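Ribosomal RNA small subunit methyltransferase Nep1 (Archaeoglobus fulgidus, PDB 3O7B) probably methylates N1 of a specific pseudouridine in 16S rRNA during ribosome biogenesis, using S-adenosyl-L-methionine as methyl donor. Local coordinates at residues E38-A49 / I64-M75; M26-E34 / L160-L171. One frame throughout, in Å; residues are numbered along the deposited sequence.

Overall arrangement
Both interactions lie in one Nep1 methyltransferase chain of the SPOUT type, on opposite sides of its centre. Their centres are about 31 Å apart. Interaction 2 joins the first strand of the sheet, 28-35, to helix 160-163 and strand 168-172. It reaches the cofactor pocket: the side chain of Leu171 is about 5 Å from bound S-adenosylhomocysteine. Interaction 1 folds 38-49 against 64-75. Segment 38-49 comes soon after strand 28-35, and the contact is nested inside the chain loop that interaction 2 closes. Its centre is about 20 Å from the centre of the chain. There the side chain of Met75 is about 7 Å from that of Arg86, predicted to contact substrate rRNA.

Interaction 1 (E38-A49 / I64-M75); sequences ELIPQKIRGHPA and ILLDDSKHHTAM
Leu39 and Leu65 form a single beta bridge. Leu66 N donates to Glu38 O at 2.8 Å in a nearly straight bond (172°). Ile40 N donates to Ile64 O at 2.9 Å. Ile40 CD1 sits over one face of the His71 ring, 4.0 Å from its centroid, and also touches Ile64 CG2. With CG1 beside the backbone N (chi1 -67°) and an extended chi2, the Ile40 side chain crosses that of His71 at about a right angle. Leu66 CD1 meets both Ile40 and Ile44, while Leu66 CD2 packs on Pro41.

At the far end, Ala74 CA stands over the centre of the His47 ring, 3.5 Å from the centroid, in a CH-pi contact. Pro48 CD covers the opposite face. His47 CG is anti to the backbone N (chi1 -170°), and ND1 accepts from Ala49 N at 3.0 Å as the N-cap of helix 48-57.

Further out, Arg45 holds the turn after Ile40: its NE and NH2 both donate to Ile40 O. Water 1 joins Glu38 N to Leu66 O, and water 2 joins Ala49 O to Lys70 O. The carboxylate of Glu38 pairs with Arg84. Leu65 packs on helix 129-142.

Two mostly loop segments flanking helix 48-57 are thus joined by a beta bridge at one end and that helix's N-cap at the other, with Met75 near Arg86, predicted to contact rRNA. As capping acceptor, His47 ND1 probably carries no proton. The weak bond from His71 NE2 to Leu65 O (3.3 Å) is consistent with a proton on NE2.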
loop_
_atom_site.group_PDB
_atom_site.type_symbol
_atom_site.label_atom_id
_atom_site.label_comp_id
_atom_site.label_asym_id
_atom_site.label_seq_id
_atom_site.Cartn_x
_atom_site.Cartn_y
_atom_site.Cartn_z
ATOM N N GLU A 38 -14.429 6.728 8.664
ATOM C CA GLU A 38 -15.694 6.996 9.347
ATOM C C GLU A 38 -16.807 6.150 8.763
ATOM O O GLU A 38 -16.747 5.745 7.589
ATOM C CB GLU A 38 -16.062 8.488 9.231
ATOM C CG GLU A 38 -16.553 8.931 7.857
ATOM C CD GLU A 38 -16.649 10.431 7.737
ATOM O OE1 GLU A 38 -17.324 11.034 8.604
ATOM O OE2 GLU A 38 -16.055 11.005 6.803
ATOM N N LEU A 39 -17.839 5.914 9.568
ATOM C CA LEU A 39 -19.053 5.293 9.077
ATOM C C LEU A 39 -19.883 6.304 8.277
ATOM O O LEU A 39 -19.680 7.515 8.388
ATOM C CB LEU A 39 -19.861 4.706 10.241
ATOM C CG LEU A 39 -19.140 3.636 11.067
ATOM C CD1 LEU A 39 -19.989 3.205 12.253
ATOM C CD2 LEU A 39 -18.750 2.447 10.196
ATOM N N ILE A 40 -20.797 5.806 7.456
ATOM C CA ILE A 40 -21.607 6.692 6.622
ATOM C C ILE A 40 -22.357 7.693 7.528
ATOM O O ILE A 40 -23.070 7.264 8.443
ATOM C CB ILE A 40 -22.573 5.882 5.721
ATOM C CG1 ILE A 40 -21.771 5.072 4.684
ATOM C CG2 ILE A 40 -23.546 6.822 4.996
ATOM C CD1 ILE A 40 -22.601 4.088 3.861
ATOM N N PRO A 41 -22.162 9.016 7.304
ATOM C CA PRO A 41 -22.856 10.029 8.103
ATOM C C PRO A 41 -24.373 9.931 7.986
ATOM O O PRO A 41 -24.914 9.592 6.929
ATOM C CB PRO A 41 -22.362 11.355 7.510
ATOM C CG PRO A 41 -21.072 11.033 6.880
ATOM C CD PRO A 41 -21.258 9.642 6.329
ATOM N N GLN A 42 -25.032 10.250 9.097
ATOM C CA GLN A 42 -26.472 10.115 9.277
ATOM C C GLN A 42 -27.271 10.688 8.113
ATOM O O GLN A 42 -28.174 10.033 7.588
ATOM C CB GLN A 42 -26.890 10.837 10.568
ATOM C CG GLN A 42 -25.797 10.931 11.662
ATOM C CD GLN A 42 -24.527 11.679 11.212
ATOM O OE1 GLN A 42 -24.596 12.705 10.513
ATOM N NE2 GLN A 42 -23.367 11.156 11.606
ATOM N N LYS A 43 -26.915 11.904 7.711
ATOM C CA LYS A 43 -27.734 12.699 6.797
ATOM C C LYS A 43 -27.745 12.223 5.343
ATOM O O LYS A 43 -28.541 12.705 4.539
ATOM C CB LYS A 43 -27.325 14.172 6.875
ATOM C CG LYS A 43 -25.941 14.482 6.328
ATOM C CD LYS A 43 -25.657 15.974 6.393
ATOM C CE LYS A 43 -24.565 16.386 5.420
ATOM N NZ LYS A 43 -24.479 17.871 5.306
ATOM N N ILE A 44 -26.864 11.284 4.999
ATOM C CA ILE A 44 -26.824 10.753 3.632
ATOM C C ILE A 44 -27.221 9.271 3.551
ATOM O O ILE A 44 -27.161 8.661 2.482
ATOM C CB ILE A 44 -25.443 11.010 2.936
ATOM C CG1 ILE A 44 -24.317 10.192 3.597
ATOM C CG2 ILE A 44 -25.122 12.511 2.896
ATOM C CD1 ILE A 44 -23.064 10.071 2.749
ATOM N N ARG A 45 -27.659 8.714 4.677
ATOM C CA ARG A 45 -27.990 7.283 4.764
ATOM C C ARG A 45 -29.193 6.850 3.923
ATOM O O ARG A 45 -29.357 5.661 3.629
ATOM C CB ARG A 45 -28.160 6.852 6.225
ATOM C CG ARG A 45 -26.845 6.816 6.977
ATOM C CD ARG A 45 -27.002 6.471 8.445
ATOM N NE ARG A 45 -25.756 6.726 9.170
ATOM C CZ ARG A 45 -25.658 6.882 10.489
ATOM N NH1 ARG A 45 -26.735 6.804 11.264
ATOM N NH2 ARG A 45 -24.474 7.119 11.035
ATOM N N GLY A 46 -30.022 7.820 3.537
ATOM C CA GLY A 46 -31.200 7.565 2.710
ATOM C C GLY A 46 -30.971 7.742 1.221
ATOM O O GLY A 46 -31.858 7.453 0.419
ATOM N N HIS A 47 -29.785 8.219 0.844
ATOM C CA HIS A 47 -29.427 8.371 -0.570
ATOM C C HIS A 47 -29.393 7.013 -1.281
ATOM O O HIS A 47 -28.907 6.035 -0.717
ATOM C CB HIS A 47 -28.079 9.085 -0.704
ATOM C CG HIS A 47 -27.744 9.497 -2.104
ATOM N ND1 HIS A 47 -27.283 8.609 -3.052
ATOM C CD2 HIS A 47 -27.787 10.708 -2.713
ATOM C CE1 HIS A 47 -27.062 9.249 -4.186
ATOM N NE2 HIS A 47 -27.363 10.523 -4.008
ATOM N N PRO A 48 -29.943 6.942 -2.510
ATOM C CA PRO A 48 -29.965 5.716 -3.318
ATOM C C PRO A 48 -28.625 4.985 -3.479
ATOM O O PRO A 48 -28.607 3.759 -3.487
ATOM C CB PRO A 48 -30.469 6.202 -4.690
ATOM C CG PRO A 48 -30.466 7.699 -4.619
ATOM C CD PRO A 48 -30.653 8.039 -3.191
ATOM N N ALA A 49 -27.522 5.717 -3.622
ATOM C CA ALA A 49 -26.202 5.080 -3.738
ATOM C C ALA A 49 -25.827 4.346 -2.452
ATOM O O ALA A 49 -25.189 3.292 -2.493
ATOM C CB ALA A 49 -25.136 6.096 -4.097
ATOM N N ILE A 64 -21.723 0.846 7.776
ATOM C CA ILE A 64 -20.831 0.750 6.613
ATOM C C ILE A 64 -19.812 1.888 6.619
ATOM O O ILE A 64 -20.137 3.043 6.933
ATOM C CB ILE A 64 -21.648 0.746 5.309
ATOM C CG1 ILE A 64 -22.494 -0.535 5.229
ATOM C CG2 ILE A 64 -20.739 0.862 4.069
ATOM C CD1 ILE A 64 -23.555 -0.519 4.138
ATOM N N LEU A 65 -18.563 1.541 6.297
ATOM C CA LEU A 65 -17.493 2.529 6.201
ATOM C C LEU A 65 -17.677 3.377 4.940
ATOM O O LEU A 65 -17.957 2.860 3.850
ATOM C CB LEU A 65 -16.131 1.823 6.163
ATOM C CG LEU A 65 -14.893 2.601 6.614
ATOM C CD1 LEU A 65 -14.867 2.842 8.139
ATOM C CD2 LEU A 65 -13.650 1.822 6.198
ATOM N N LEU A 66 -17.525 4.684 5.098
ATOM C CA LEU A 66 -17.630 5.611 3.977
ATOM C C LEU A 66 -16.448 5.453 3.015
ATOM O O LEU A 66 -15.289 5.486 3.439
ATOM C CB LEU A 66 -17.734 7.048 4.510
ATOM C CG LEU A 66 -18.047 8.138 3.483
ATOM C CD1 LEU A 66 -19.464 7.970 2.923
ATOM C CD2 LEU A 66 -17.836 9.541 4.068
ATOM N N ASP A 67 -16.761 5.290 1.739
ATOM C CA ASP A 67 -15.775 4.939 0.710
ATOM C C ASP A 67 -16.240 5.625 -0.555
ATOM O O ASP A 67 -17.271 5.247 -1.132
ATOM C CB ASP A 67 -15.768 3.411 0.535
ATOM C CG ASP A 67 -14.799 2.922 -0.554
ATOM O OD1 ASP A 67 -14.402 3.692 -1.452
ATOM O OD2 ASP A 67 -14.443 1.721 -0.516
ATOM N N ASP A 68 -15.494 6.637 -0.988
ATOM C CA ASP A 68 -15.963 7.423 -2.128
ATOM C C ASP A 68 -15.889 6.722 -3.485
ATOM O O ASP A 68 -16.415 7.244 -4.468
ATOM C CB ASP A 68 -15.383 8.849 -2.135
ATOM C CG ASP A 68 -14.054 8.974 -2.839
ATOM O OD1 ASP A 68 -13.377 7.961 -3.140
ATOM O OD2 ASP A 68 -13.678 10.142 -3.091
ATOM N N SER A 69 -15.314 5.518 -3.539
ATOM C CA SER A 69 -15.405 4.705 -4.761
ATOM C C SER A 69 -16.757 3.993 -4.857
ATOM O O SER A 69 -17.108 3.439 -5.915
ATOM C CB SER A 69 -14.243 3.702 -4.863
ATOM O OG SER A 69 -13.028 4.372 -5.169
ATOM N N LYS A 70 -17.508 4.007 -3.756
ATOM C CA LYS A 70 -18.853 3.435 -3.719
ATOM C C LYS A 70 -19.931 4.485 -3.472
ATOM O O LYS A 70 -21.067 4.353 -3.953
ATOM C CB LYS A 70 -18.951 2.384 -2.614
ATOM C CG LYS A 70 -18.065 1.171 -2.812
ATOM C CD LYS A 70 -18.235 0.191 -1.683
ATOM C CE LYS A 70 -17.306 -0.999 -1.860
ATOM N NZ LYS A 70 -17.548 -2.004 -0.788
ATOM N N HIS A 71 -19.580 5.524 -2.723
ATOM C CA HIS A 71 -20.603 6.426 -2.168
ATOM C C HIS A 71 -20.525 7.847 -2.712
ATOM O O HIS A 71 -21.207 8.745 -2.192
ATOM C CB HIS A 71 -20.496 6.488 -0.638
ATOM C CG HIS A 71 -20.460 5.151 0.038
ATOM N ND1 HIS A 71 -21.338 4.123 -0.245
ATOM C CD2 HIS A 71 -19.633 4.681 1.002
ATOM C CE1 HIS A 71 -21.055 3.079 0.520
ATOM N NE2 HIS A 71 -20.025 3.395 1.286
ATOM N N HIS A 72 -19.697 8.067 -3.731
ATOM C CA HIS A 72 -19.439 9.411 -4.258
ATOM C C HIS A 72 -20.710 10.250 -4.469
ATOM O O HIS A 72 -20.789 11.394 -4.020
ATOM C CB HIS A 72 -18.691 9.321 -5.584
ATOM C CG HIS A 72 -18.455 10.656 -6.226
ATOM N ND1 HIS A 72 -19.237 11.141 -7.254
ATOM C CD2 HIS A 72 -17.552 11.630 -5.950
ATOM C CE1 HIS A 72 -18.810 12.342 -7.601
ATOM N NE2 HIS A 72 -17.784 12.659 -6.832
ATOM N N THR A 73 -21.685 9.682 -5.166
ATOM C CA THR A 73 -22.882 10.456 -5.524
ATOM C C THR A 73 -23.719 10.857 -4.304
ATOM O O THR A 73 -24.453 11.845 -4.359
ATOM C CB THR A 73 -23.751 9.743 -6.568
ATOM O OG1 THR A 73 -24.208 8.497 -6.047
ATOM C CG2 THR A 73 -22.958 9.496 -7.831
ATOM N N ALA A 74 -23.610 10.096 -3.217
ATOM C CA ALA A 74 -24.285 10.423 -1.955
ATOM C C ALA A 74 -23.545 11.473 -1.120
ATOM O O ALA A 74 -24.100 12.001 -0.150
ATOM C CB ALA A 74 -24.500 9.159 -1.142
ATOM N N MET A 75 -22.305 11.792 -1.483
ATOM C CA MET A 75 -21.452 12.620 -0.628
ATOM C C MET A 75 -21.453 14.109 -0.944
ATOM O O MET A 75 -20.746 14.876 -0.296
ATOM C CB MET A 75 -20.009 12.097 -0.649
ATOM C CG MET A 75 -19.858 10.739 0.025
ATOM S SD MET A 75 -18.272 9.944 -0.323
ATOM C CE MET A 75 -17.137 11.019 0.540
HETATM O O HOH W 1 -14.033 6.577 5.677
HETATM O O HOH W 2 -22.970 2.410 -4.179
#

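Interaction 2 (M26-E34 / L160-L171)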
loop_
_atom_site.group_PDB
_atom_site.type_symbol
_atom_site.label_atom_id
_atom_site.label_comp_id
_atom_site.label_asym_id
_atom_site.label_seq_id
_atom_site.Cartn_x
_atom_site.Cartn_y
_atom_site.Cartn_z
ATOM N N MET A 26 9.453 6.145 27.490
ATOM C CA MET A 26 8.052 5.694 27.198
ATOM C C MET A 26 7.784 5.578 25.695
ATOM O O MET A 26 6.627 5.485 25.240
ATOM C CB MET A 26 7.020 6.580 27.900
ATOM C CG MET A 26 7.240 8.073 27.766
ATOM S SD MET A 26 6.485 8.784 26.296
ATOM C CE MET A 26 4.802 8.170 26.374
ATOM N N GLY A 27 8.880 5.576 24.944
ATOM C CA GLY A 27 8.901 5.147 23.566
ATOM C C GLY A 27 8.405 6.151 22.548
ATOM O O GLY A 27 7.719 7.128 22.885
ATOM N N SER A 28 8.756 5.878 21.296
ATOM C CA SER A 28 8.254 6.641 20.162
ATOM C C SER A 28 6.895 6.143 19.703
ATOM O O SER A 28 6.429 5.071 20.100
ATOM C CB SER A 28 9.259 6.633 19.006
ATOM O OG SER A 28 10.416 7.375 19.375
ATOM N N ALA A 29 6.251 6.957 18.886
ATOM C CA ALA A 29 4.981 6.609 18.277
ATOM C C ALA A 29 4.896 7.183 16.884
ATOM O O ALA A 29 5.457 8.234 16.598
ATOM C CB ALA A 29 3.813 7.156 19.115
ATOM N N PHE A 30 4.123 6.514 16.035
ATOM C CA PHE A 30 3.674 7.063 14.776
ATOM C C PHE A 30 2.199 7.333 14.876
ATOM O O PHE A 30 1.449 6.478 15.384
ATOM C CB PHE A 30 3.906 6.058 13.641
ATOM C CG PHE A 30 5.321 5.992 13.163
ATOM C CD1 PHE A 30 5.678 6.551 11.927
ATOM C CD2 PHE A 30 6.304 5.339 13.918
ATOM C CE1 PHE A 30 6.986 6.460 11.455
ATOM C CE2 PHE A 30 7.631 5.261 13.444
ATOM C CZ PHE A 30 7.954 5.830 12.223
ATOM N N VAL A 31 1.781 8.530 14.455
ATOM C CA VAL A 31 0.397 8.934 14.513
ATOM C C VAL A 31 -0.057 9.367 13.133
ATOM O O VAL A 31 0.477 10.339 12.571
ATOM C CB VAL A 31 0.171 10.123 15.513
ATOM C CG1 VAL A 31 -1.294 10.442 15.644
ATOM C CG2 VAL A 31 0.804 9.805 16.860
ATOM N N PHE A 32 -1.051 8.674 12.583
ATOM C CA PHE A 32 -1.675 9.116 11.349
ATOM C C PHE A 32 -2.784 10.072 11.678
ATOM O O PHE A 32 -3.663 9.754 12.486
ATOM C CB PHE A 32 -2.139 7.915 10.516
ATOM C CG PHE A 32 -0.987 7.063 10.051
ATOM C CD1 PHE A 32 -0.130 7.529 9.060
ATOM C CD2 PHE A 32 -0.726 5.821 10.644
ATOM C CE1 PHE A 32 0.988 6.784 8.664
ATOM C CE2 PHE A 32 0.388 5.057 10.230
ATOM C CZ PHE A 32 1.232 5.549 9.236
ATOM N N LEU A 33 -2.706 11.254 11.085
ATOM C CA LEU A 33 -3.612 12.368 11.423
ATOM C C LEU A 33 -4.742 12.537 10.453
ATOM O O LEU A 33 -4.565 12.427 9.223
ATOM C CB LEU A 33 -2.825 13.678 11.486
ATOM C CG LEU A 33 -1.771 13.797 12.565
ATOM C CD1 LEU A 33 -1.104 15.160 12.424
ATOM C CD2 LEU A 33 -2.373 13.638 13.985
ATOM N N GLU A 34 -5.925 12.838 10.990
ATOM C CA GLU A 34 -7.109 13.111 10.181
ATOM C C GLU A 34 -7.345 11.990 9.168
ATOM O O GLU A 34 -7.688 12.232 7.998
ATOM C CB GLU A 34 -7.012 14.486 9.500
ATOM C CG GLU A 34 -7.063 15.641 10.504
ATOM C CD GLU A 34 -6.989 16.989 9.849
ATOM O OE1 GLU A 34 -7.275 17.087 8.636
ATOM O OE2 GLU A 34 -6.657 17.958 10.573
ATOM N N LEU A 160 -6.157 13.656 20.815
ATOM C CA LEU A 160 -4.866 13.758 20.184
ATOM C C LEU A 160 -3.805 14.333 21.125
ATOM O O LEU A 160 -2.680 13.868 21.162
ATOM C CB LEU A 160 -4.985 14.561 18.896
ATOM C CG LEU A 160 -3.697 14.770 18.106
ATOM C CD1 LEU A 160 -3.015 13.423 17.757
ATOM C CD2 LEU A 160 -4.038 15.531 16.874
ATOM N N ARG A 161 -4.191 15.337 21.926
ATOM C CA ARG A 161 -3.231 15.970 22.835
ATOM C C ARG A 161 -2.633 14.969 23.830
ATOM O O ARG A 161 -1.504 15.099 24.282
ATOM C CB ARG A 161 -3.892 17.135 23.592
ATOM C CG ARG A 161 -5.039 16.710 24.528
ATOM C CD ARG A 161 -5.578 17.883 25.355
ATOM N NE ARG A 161 -6.212 18.889 24.519
ATOM C CZ ARG A 161 -6.822 19.975 24.989
ATOM N NH1 ARG A 161 -6.897 20.181 26.297
ATOM N NH2 ARG A 161 -7.365 20.843 24.148
ATOM N N ASP A 162 -3.398 13.932 24.160
ATOM C CA ASP A 162 -2.969 12.998 25.170
ATOM C C ASP A 162 -1.988 11.954 24.648
ATOM O O ASP A 162 -1.115 11.509 25.372
ATOM C CB ASP A 162 -4.218 12.368 25.800
ATOM C CG ASP A 162 -5.194 13.431 26.287
ATOM O OD1 ASP A 162 -4.778 14.250 27.142
ATOM O OD2 ASP A 162 -6.339 13.501 25.803
ATOM N N ILE A 163 -2.102 11.586 23.374
ATOM C CA ILE A 163 -1.197 10.549 22.875
ATOM C C ILE A 163 0.188 11.081 22.486
ATOM O O ILE A 163 1.142 10.320 22.338
ATOM C CB ILE A 163 -1.827 9.709 21.742
ATOM C CG1 ILE A 163 -2.230 10.593 20.561
ATOM C CG2 ILE A 163 -3.019 8.905 22.293
ATOM C CD1 ILE A 163 -2.561 9.802 19.296
ATOM N N VAL A 164 0.297 12.404 22.354
ATOM C CA VAL A 164 1.589 13.033 22.093
ATOM C C VAL A 164 2.281 13.566 23.360
ATOM O O VAL A 164 3.383 14.117 23.281
ATOM C CB VAL A 164 1.478 14.151 21.022
ATOM C CG1 VAL A 164 0.979 13.585 19.704
ATOM C CG2 VAL A 164 0.575 15.307 21.495
ATOM N N ARG A 165 1.643 13.392 24.523
ATOM C CA ARG A 165 2.293 13.679 25.815
ATOM C C ARG A 165 3.609 12.932 25.950
ATOM O O ARG A 165 3.667 11.728 25.696
ATOM C CB ARG A 165 1.419 13.213 26.989
ATOM C CG ARG A 165 0.423 14.191 27.508
ATOM C CD ARG A 165 -0.381 13.589 28.684
ATOM N NE ARG A 165 0.307 13.682 29.973
ATOM C CZ ARG A 165 0.526 12.678 30.824
ATOM N NH1 ARG A 165 0.119 11.444 30.552
ATOM N NH2 ARG A 165 1.162 12.918 31.965
ATOM N N GLY A 166 4.659 13.630 26.367
ATOM C CA GLY A 166 5.946 13.003 26.668
ATOM C C GLY A 166 6.791 12.612 25.473
ATOM O O GLY A 166 7.824 11.961 25.617
ATOM N N ARG A 167 6.361 13.044 24.287
ATOM C CA ARG A 167 7.081 12.739 23.063
ATOM C C ARG A 167 7.304 14.036 22.298
ATOM O O ARG A 167 6.446 14.900 22.327
ATOM C CB ARG A 167 6.264 11.761 22.213
ATOM C CG ARG A 167 6.134 10.371 22.818
ATOM C CD ARG A 167 4.978 9.610 22.175
ATOM N NE ARG A 167 4.996 8.222 22.634
ATOM C CZ ARG A 167 3.924 7.463 22.832
ATOM N NH1 ARG A 167 2.705 7.924 22.626
ATOM N NH2 ARG A 167 4.091 6.216 23.256
ATOM N N ASP A 168 8.430 14.135 21.596
ATOM C CA ASP A 168 8.736 15.273 20.702
ATOM C C ASP A 168 7.917 15.126 19.413
ATOM O O ASP A 168 8.176 14.205 18.619
ATOM C CB ASP A 168 10.223 15.261 20.322
ATOM C CG ASP A 168 11.141 15.664 21.463
ATOM O OD1 ASP A 168 10.734 16.501 22.290
ATOM O OD2 ASP A 168 12.286 15.149 21.499
ATOM N N VAL A 169 6.954 16.008 19.193
ATOM C CA VAL A 169 6.091 15.920 18.024
ATOM C C VAL A 169 6.798 16.415 16.781
ATOM O O VAL A 169 7.292 17.568 16.741
ATOM C CB VAL A 169 4.756 16.680 18.200
ATOM C CG1 VAL A 169 3.939 16.641 16.912
ATOM C CG2 VAL A 169 3.962 16.084 19.349
ATOM N N LEU A 170 6.846 15.567 15.753
ATOM C CA LEU A 170 7.400 15.925 14.451
ATOM C C LEU A 170 6.265 15.868 13.454
ATOM O O LEU A 170 5.736 14.778 13.182
ATOM C CB LEU A 170 8.520 14.953 14.078
ATOM C CG LEU A 170 9.631 14.733 15.092
ATOM C CD1 LEU A 170 10.582 13.647 14.595
ATOM C CD2 LEU A 170 10.411 16.047 15.350
ATOM N N LEU A 171 5.817 17.021 12.968
ATOM C CA LEU A 171 4.709 17.096 12.030
ATOM C C LEU A 171 5.280 17.225 10.631
ATOM O O LEU A 171 5.977 18.192 10.310
ATOM C CB LEU A 171 3.792 18.294 12.322
ATOM C CG LEU A 171 2.618 18.469 11.373
ATOM C CD1 LEU A 171 1.648 17.270 11.468
ATOM C CD2 LEU A 171 1.874 19.779 11.637
#
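Met26 lays its CE over one face of the Arg167 guanidinium, 3.7 Å from CZ. Chi2 (87°) helps bring SD to 3.5 Å from Gly166 O, and chi3 (51°) then folds CE over the guanidinium. Met26 O takes a weak bond from Arg167 NH2, whose stronger partner is Glu106 through a salt bridge. Gly27 O accepts from Arg167 NE at 2.9 Å, almost straight at 171°. The oxygen lies in the guanidinium plane, but the donor stands above the carbonyl plane. Ala29 CB covers the opposite face, 3.7 Å from Arg167 CZ. Arg167 NH1 turns back to Ile163 O at 2.9 Å, so all three nitrogens are engaged and the flat group is fixed in rotation.

Strand 28-35 is parallel to 189-194, which is parallel to 168-172, in the parallel part of the sheet of this SPOUT methyltransferase. Helix 160-163 precedes strand 168-172 and packs against the sheet. Val31 CG1 meets Ile163 CD1 at 3.9 Å and also touches Leu160 CD1. The Leu33 side chain crosses that of Leu160 at about a right angle, with CD2 against CD1. Leu33 CD1 meets Leu171 CD1 at 3.6 Å, across the intervening strand and near cofactor-binding Phe172 and Gly194.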